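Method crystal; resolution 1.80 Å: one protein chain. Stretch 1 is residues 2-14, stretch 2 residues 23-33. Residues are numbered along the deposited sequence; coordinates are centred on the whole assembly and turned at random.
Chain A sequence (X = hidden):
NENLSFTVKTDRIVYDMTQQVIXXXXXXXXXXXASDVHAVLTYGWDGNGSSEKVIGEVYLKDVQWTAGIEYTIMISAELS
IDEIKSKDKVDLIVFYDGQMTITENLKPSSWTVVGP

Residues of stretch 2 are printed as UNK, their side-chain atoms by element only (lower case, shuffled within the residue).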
# COMPACT_ATOMS: atom_id res chain seq x y z
N GLU A 2 12.12 -4.51 17.74
CA GLU A 2 10.73 -4.74 17.36
C GLU A 2 10.50 -4.54 15.85
O GLU A 2 11.02 -3.58 15.26
CB GLU A 2 9.81 -3.81 18.15
CG GLU A 2 8.59 -4.50 18.67
CD GLU A 2 7.56 -3.55 19.24
OE1 GLU A 2 7.91 -2.67 20.07
OE2 GLU A 2 6.38 -3.69 18.86
N ASN A 3 9.73 -5.42 15.23
CA ASN A 3 9.48 -5.34 13.79
C ASN A 3 8.70 -4.08 13.39
O ASN A 3 7.70 -3.74 14.02
CB ASN A 3 8.68 -6.55 13.29
CG ASN A 3 9.47 -7.85 13.33
OD1 ASN A 3 10.70 -7.84 13.30
ND2 ASN A 3 8.76 -8.97 13.37
N LEU A 4 9.15 -3.42 12.33
CA LEU A 4 8.36 -2.35 11.70
C LEU A 4 7.00 -2.85 11.23
O LEU A 4 6.92 -3.91 10.60
CB LEU A 4 9.12 -1.79 10.50
CG LEU A 4 8.39 -0.80 9.60
CD1 LEU A 4 8.23 0.53 10.29
CD2 LEU A 4 9.17 -0.62 8.28
N SER A 5 5.95 -2.10 11.53
CA SER A 5 4.63 -2.33 10.93
C SER A 5 3.97 -1.00 10.61
O SER A 5 4.36 0.05 11.13
CB SER A 5 3.73 -3.15 11.86
OG SER A 5 3.56 -2.49 13.09
N PHE A 6 2.95 -1.06 9.75
CA PHE A 6 2.20 0.14 9.37
C PHE A 6 0.72 -0.04 9.65
O PHE A 6 0.16 -1.12 9.44
CB PHE A 6 2.38 0.43 7.86
CG PHE A 6 3.80 0.72 7.45
CD1 PHE A 6 4.33 2.01 7.55
CD2 PHE A 6 4.60 -0.30 6.95
CE1 PHE A 6 5.65 2.27 7.16
CE2 PHE A 6 5.92 -0.05 6.58
CZ PHE A 6 6.45 1.24 6.69
N THR A 7 0.08 1.03 10.11
CA THR A 7 -1.38 1.04 10.20
C THR A 7 -1.88 2.00 9.13
O THR A 7 -1.12 2.86 8.68
CB THR A 7 -1.84 1.49 11.61
OG1 THR A 7 -3.28 1.47 11.69
CG2 THR A 7 -1.38 2.87 11.87
N VAL A 8 -3.13 1.84 8.71
CA VAL A 8 -3.70 2.71 7.69
C VAL A 8 -5.11 3.06 8.08
O VAL A 8 -5.89 2.17 8.44
CB VAL A 8 -3.75 2.02 6.31
CG1 VAL A 8 -4.43 2.91 5.26
CG2 VAL A 8 -2.37 1.67 5.85
N LYS A 9 -5.45 4.35 8.03
CA LYS A 9 -6.84 4.76 8.12
C LYS A 9 -7.45 4.61 6.73
O LYS A 9 -7.24 5.45 5.85
CB LYS A 9 -6.97 6.21 8.58
CG LYS A 9 -6.73 6.42 10.07
CD LYS A 9 -6.99 7.87 10.45
CE LYS A 9 -6.58 8.17 11.88
NZ LYS A 9 -6.35 9.63 12.11
N THR A 10 -8.20 3.53 6.52
CA THR A 10 -8.60 3.14 5.17
C THR A 10 -9.45 4.17 4.43
O THR A 10 -9.38 4.25 3.19
CB THR A 10 -9.30 1.76 5.16
OG1 THR A 10 -10.53 1.83 5.90
CG2 THR A 10 -8.41 0.70 5.79
N ASP A 11 -10.25 4.97 5.14
CA ASP A 11 -11.08 5.97 4.44
C ASP A 11 -10.29 7.16 3.89
O ASP A 11 -10.81 7.95 3.09
CB ASP A 11 -12.33 6.43 5.23
CG ASP A 11 -12.04 6.76 6.69
OD1 ASP A 11 -10.87 6.82 7.11
OD2 ASP A 11 -13.03 6.99 7.42
N ARG A 12 -9.03 7.26 4.32
CA ARG A 12 -8.11 8.27 3.79
C ARG A 12 -7.34 7.79 2.56
O ARG A 12 -6.64 8.58 1.94
CB ARG A 12 -7.15 8.74 4.87
CG ARG A 12 -7.82 9.62 5.92
CD ARG A 12 -6.94 9.72 7.15
NE ARG A 12 -6.99 11.04 7.77
CZ ARG A 12 -6.24 11.41 8.81
NH1 ARG A 12 -5.38 10.56 9.34
NH2 ARG A 12 -6.35 12.64 9.31
N ILE A 13 -7.48 6.52 2.20
CA ILE A 13 -6.93 6.03 0.94
C ILE A 13 -7.73 6.65 -0.20
O ILE A 13 -8.97 6.69 -0.14
CB ILE A 13 -6.99 4.49 0.84
CG1 ILE A 13 -6.01 3.86 1.86
CG2 ILE A 13 -6.68 4.00 -0.59
CD1 ILE A 13 -6.14 2.35 2.01
N VAL A 14 -7.04 7.15 -1.23
CA VAL A 14 -7.73 7.76 -2.37
C VAL A 14 -7.48 6.98 -3.66
O VAL A 14 -6.34 6.67 -3.99
CB VAL A 14 -7.31 9.23 -2.57
CG1 VAL A 14 -8.00 9.82 -3.82
CG2 VAL A 14 -7.64 10.06 -1.34
N UNK A 23 -3.46 6.48 -3.64
CA UNK A 23 -2.65 7.13 -2.63
C UNK A 23 -2.97 6.52 -1.26
O UNK A 23 -4.14 6.48 -0.84
c UNK A 23 -2.89 8.65 -2.64
c UNK A 23 -2.14 9.32 -1.52
o UNK A 23 -2.44 9.19 -3.89
N UNK A 24 -1.94 6.04 -0.57
CA UNK A 24 -2.11 5.35 0.71
C UNK A 24 -1.26 5.98 1.79
O UNK A 24 -0.03 5.95 1.73
c UNK A 24 -1.70 3.87 0.62
c UNK A 24 -1.96 3.17 1.94
c UNK A 24 -2.49 3.17 -0.49
c UNK A 24 -1.96 1.79 -0.86
N UNK A 25 -1.92 6.55 2.81
CA UNK A 25 -1.18 7.12 3.94
C UNK A 25 -0.89 6.03 4.96
O UNK A 25 -1.83 5.49 5.56
c UNK A 25 -3.52 7.76 4.01
c UNK A 25 -2.14 8.16 4.51
c UNK A 25 -3.37 6.66 2.99
N UNK A 26 0.38 5.70 5.14
CA UNK A 26 0.74 4.69 6.13
C UNK A 26 1.36 5.34 7.36
O UNK A 26 2.04 6.36 7.26
c UNK A 26 1.07 2.99 4.28
c UNK A 26 3.04 4.20 5.21
c UNK A 26 1.68 3.61 5.55
N UNK A 27 1.09 4.76 8.52
CA UNK A 27 1.69 5.24 9.77
C UNK A 27 2.59 4.15 10.36
O UNK A 27 2.11 3.09 10.77
c UNK A 27 -0.68 5.62 13.71
c UNK A 27 0.61 5.65 10.77
c UNK A 27 0.07 6.76 13.01
c UNK A 27 1.16 6.24 12.07
n UNK A 27 -1.17 5.96 15.09
N UNK A 28 3.91 4.40 10.38
CA UNK A 28 4.81 3.38 10.92
C UNK A 28 4.77 3.34 12.44
O UNK A 28 4.45 4.36 13.06
c UNK A 28 6.19 3.83 10.46
c UNK A 28 6.06 5.31 10.18
c UNK A 28 4.61 5.62 9.92
N UNK A 29 5.11 2.20 13.02
CA UNK A 29 5.13 2.07 14.47
C UNK A 29 6.47 2.48 15.07
O UNK A 29 6.59 2.69 16.28
c UNK A 29 5.84 -0.37 14.56
n UNK A 29 5.98 -1.40 15.39
c UNK A 29 4.76 0.64 14.91
o UNK A 29 6.53 -0.24 13.55
N UNK A 30 7.47 2.60 14.21
CA UNK A 30 8.81 2.95 14.65
C UNK A 30 9.49 3.74 13.54
O UNK A 30 9.01 3.75 12.41
c UNK A 30 10.54 -0.49 14.20
c UNK A 30 11.93 -0.16 14.73
c UNK A 30 9.61 1.69 14.98
n UNK A 30 12.86 -1.31 14.58
c UNK A 30 9.79 0.76 13.80
N UNK A 31 10.59 4.41 13.88
CA UNK A 31 11.34 5.17 12.89
C UNK A 31 12.37 4.26 12.23
O UNK A 31 13.16 3.60 12.91
o UNK A 31 11.09 7.32 14.01
c UNK A 31 12.03 6.37 13.54
N UNK A 32 12.36 4.22 10.90
CA UNK A 32 13.26 3.38 10.11
C UNK A 32 13.66 4.13 8.86
O UNK A 32 12.80 4.69 8.17
c UNK A 32 13.52 1.22 8.80
c UNK A 32 12.13 1.24 10.86
c UNK A 32 12.57 2.06 9.67
N UNK A 33 14.95 4.14 8.54
CA UNK A 33 15.39 4.61 7.24
C UNK A 33 15.73 3.39 6.37
O UNK A 33 16.50 2.52 6.79
c UNK A 33 16.35 6.82 8.06
c UNK A 33 16.64 5.51 7.36
o UNK A 33 15.26 7.38 7.92
n UNK A 33 17.32 7.32 8.80
O HOH W 1 -3.46 6.47 7.75
O HOH W 2 -4.36 9.33 0.67
O HOH W 3 -4.57 9.15 -5.60

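Position 23 has three side-chain atoms: a carbon carrying one oxygen and one carbon. Its backbone N lies 2.9 Å from Val14 O, and its backbone O lies 3.0 Å from Val14 N. This is Thr23. Both backbone contacts with Val14 are hydrogen bonds.

Position 24 has four carbons, forked at the first, with one arm two carbons long. The carbon of the short arm lies 4.1 Å from Val8 CG1 and 4.1 Å from Ile13 CG1. This is Ile24.

At position 25 three carbons close a ring onto the backbone nitrogen. The carbon bonded to that nitrogen is 4.0 Å from Ile13 CG1, and the middle carbon is 3.8 Å from Arg12 O. This is Pro25. Pro25 O accepts from water 1 at 2.9 Å, and the same water accepts from Lys9 N at 2.9 Å.

Position 26 has one carbon carrying two more. One of these packs 3.5 Å from Phe6 CD1, and the other is 4.0 Å from Val8 CG2. This is Val26.

Position 27 has four carbons in a row ending in nitrogen. The fourth carbon passes 3.4 Å from Thr7 CG2, but the chain end leads away. This is Lys27. The backbones bond both ways: Thr7 N to Lys27 O at 3.0 Å and Lys27 N to Thr7 O at 2.9 Å.

Position 28 again has three carbons closed onto the nitrogen. Its CB is 3.7 Å from Phe6 CE1 and 3.9 Å from Leu4 CD1. This is Pro28.

Position 29 has two carbons, the second carrying one oxygen and one nitrogen. The oxygen accepts from Ser5 N at 2.8 Å, and the nitrogen donates to Asn3 O at 3.2 Å. Asn29 fits.

Position 30 has four carbons in a row and a terminal nitrogen. The nitrogen donates to Glu2 O at 3.0 Å, and the second carbon is 3.8 Å from Leu4 CD1. Hence Lys30.

Position 31 has one carbon then one oxygen. It touches nothing on stretch 1, and its CA-to-CB bond points away. This is Ser31.

Position 32 has a carbon carrying two carbons. One of the two is 4.0 Å from Leu4 CD1. This is Val32.

Position 33 has two carbons, the second carrying oxygen and nitrogen. It is out of reach of stretch 1. This is Asn33.

The contact joins two short antiparallel pairings, Thr7 with Lys27 and Val14 with Thr23. Between them stretch 1 makes a 3-10 turn, and water 1 links Lys9 to Pro25. Beyond Pro28, Asn29 and Lys30 side chains bond stretch 1 backbone. Apolar packing completes the 874 Å² of buried surface.

Stretch 2 23-33: TIPVKPNKSVN
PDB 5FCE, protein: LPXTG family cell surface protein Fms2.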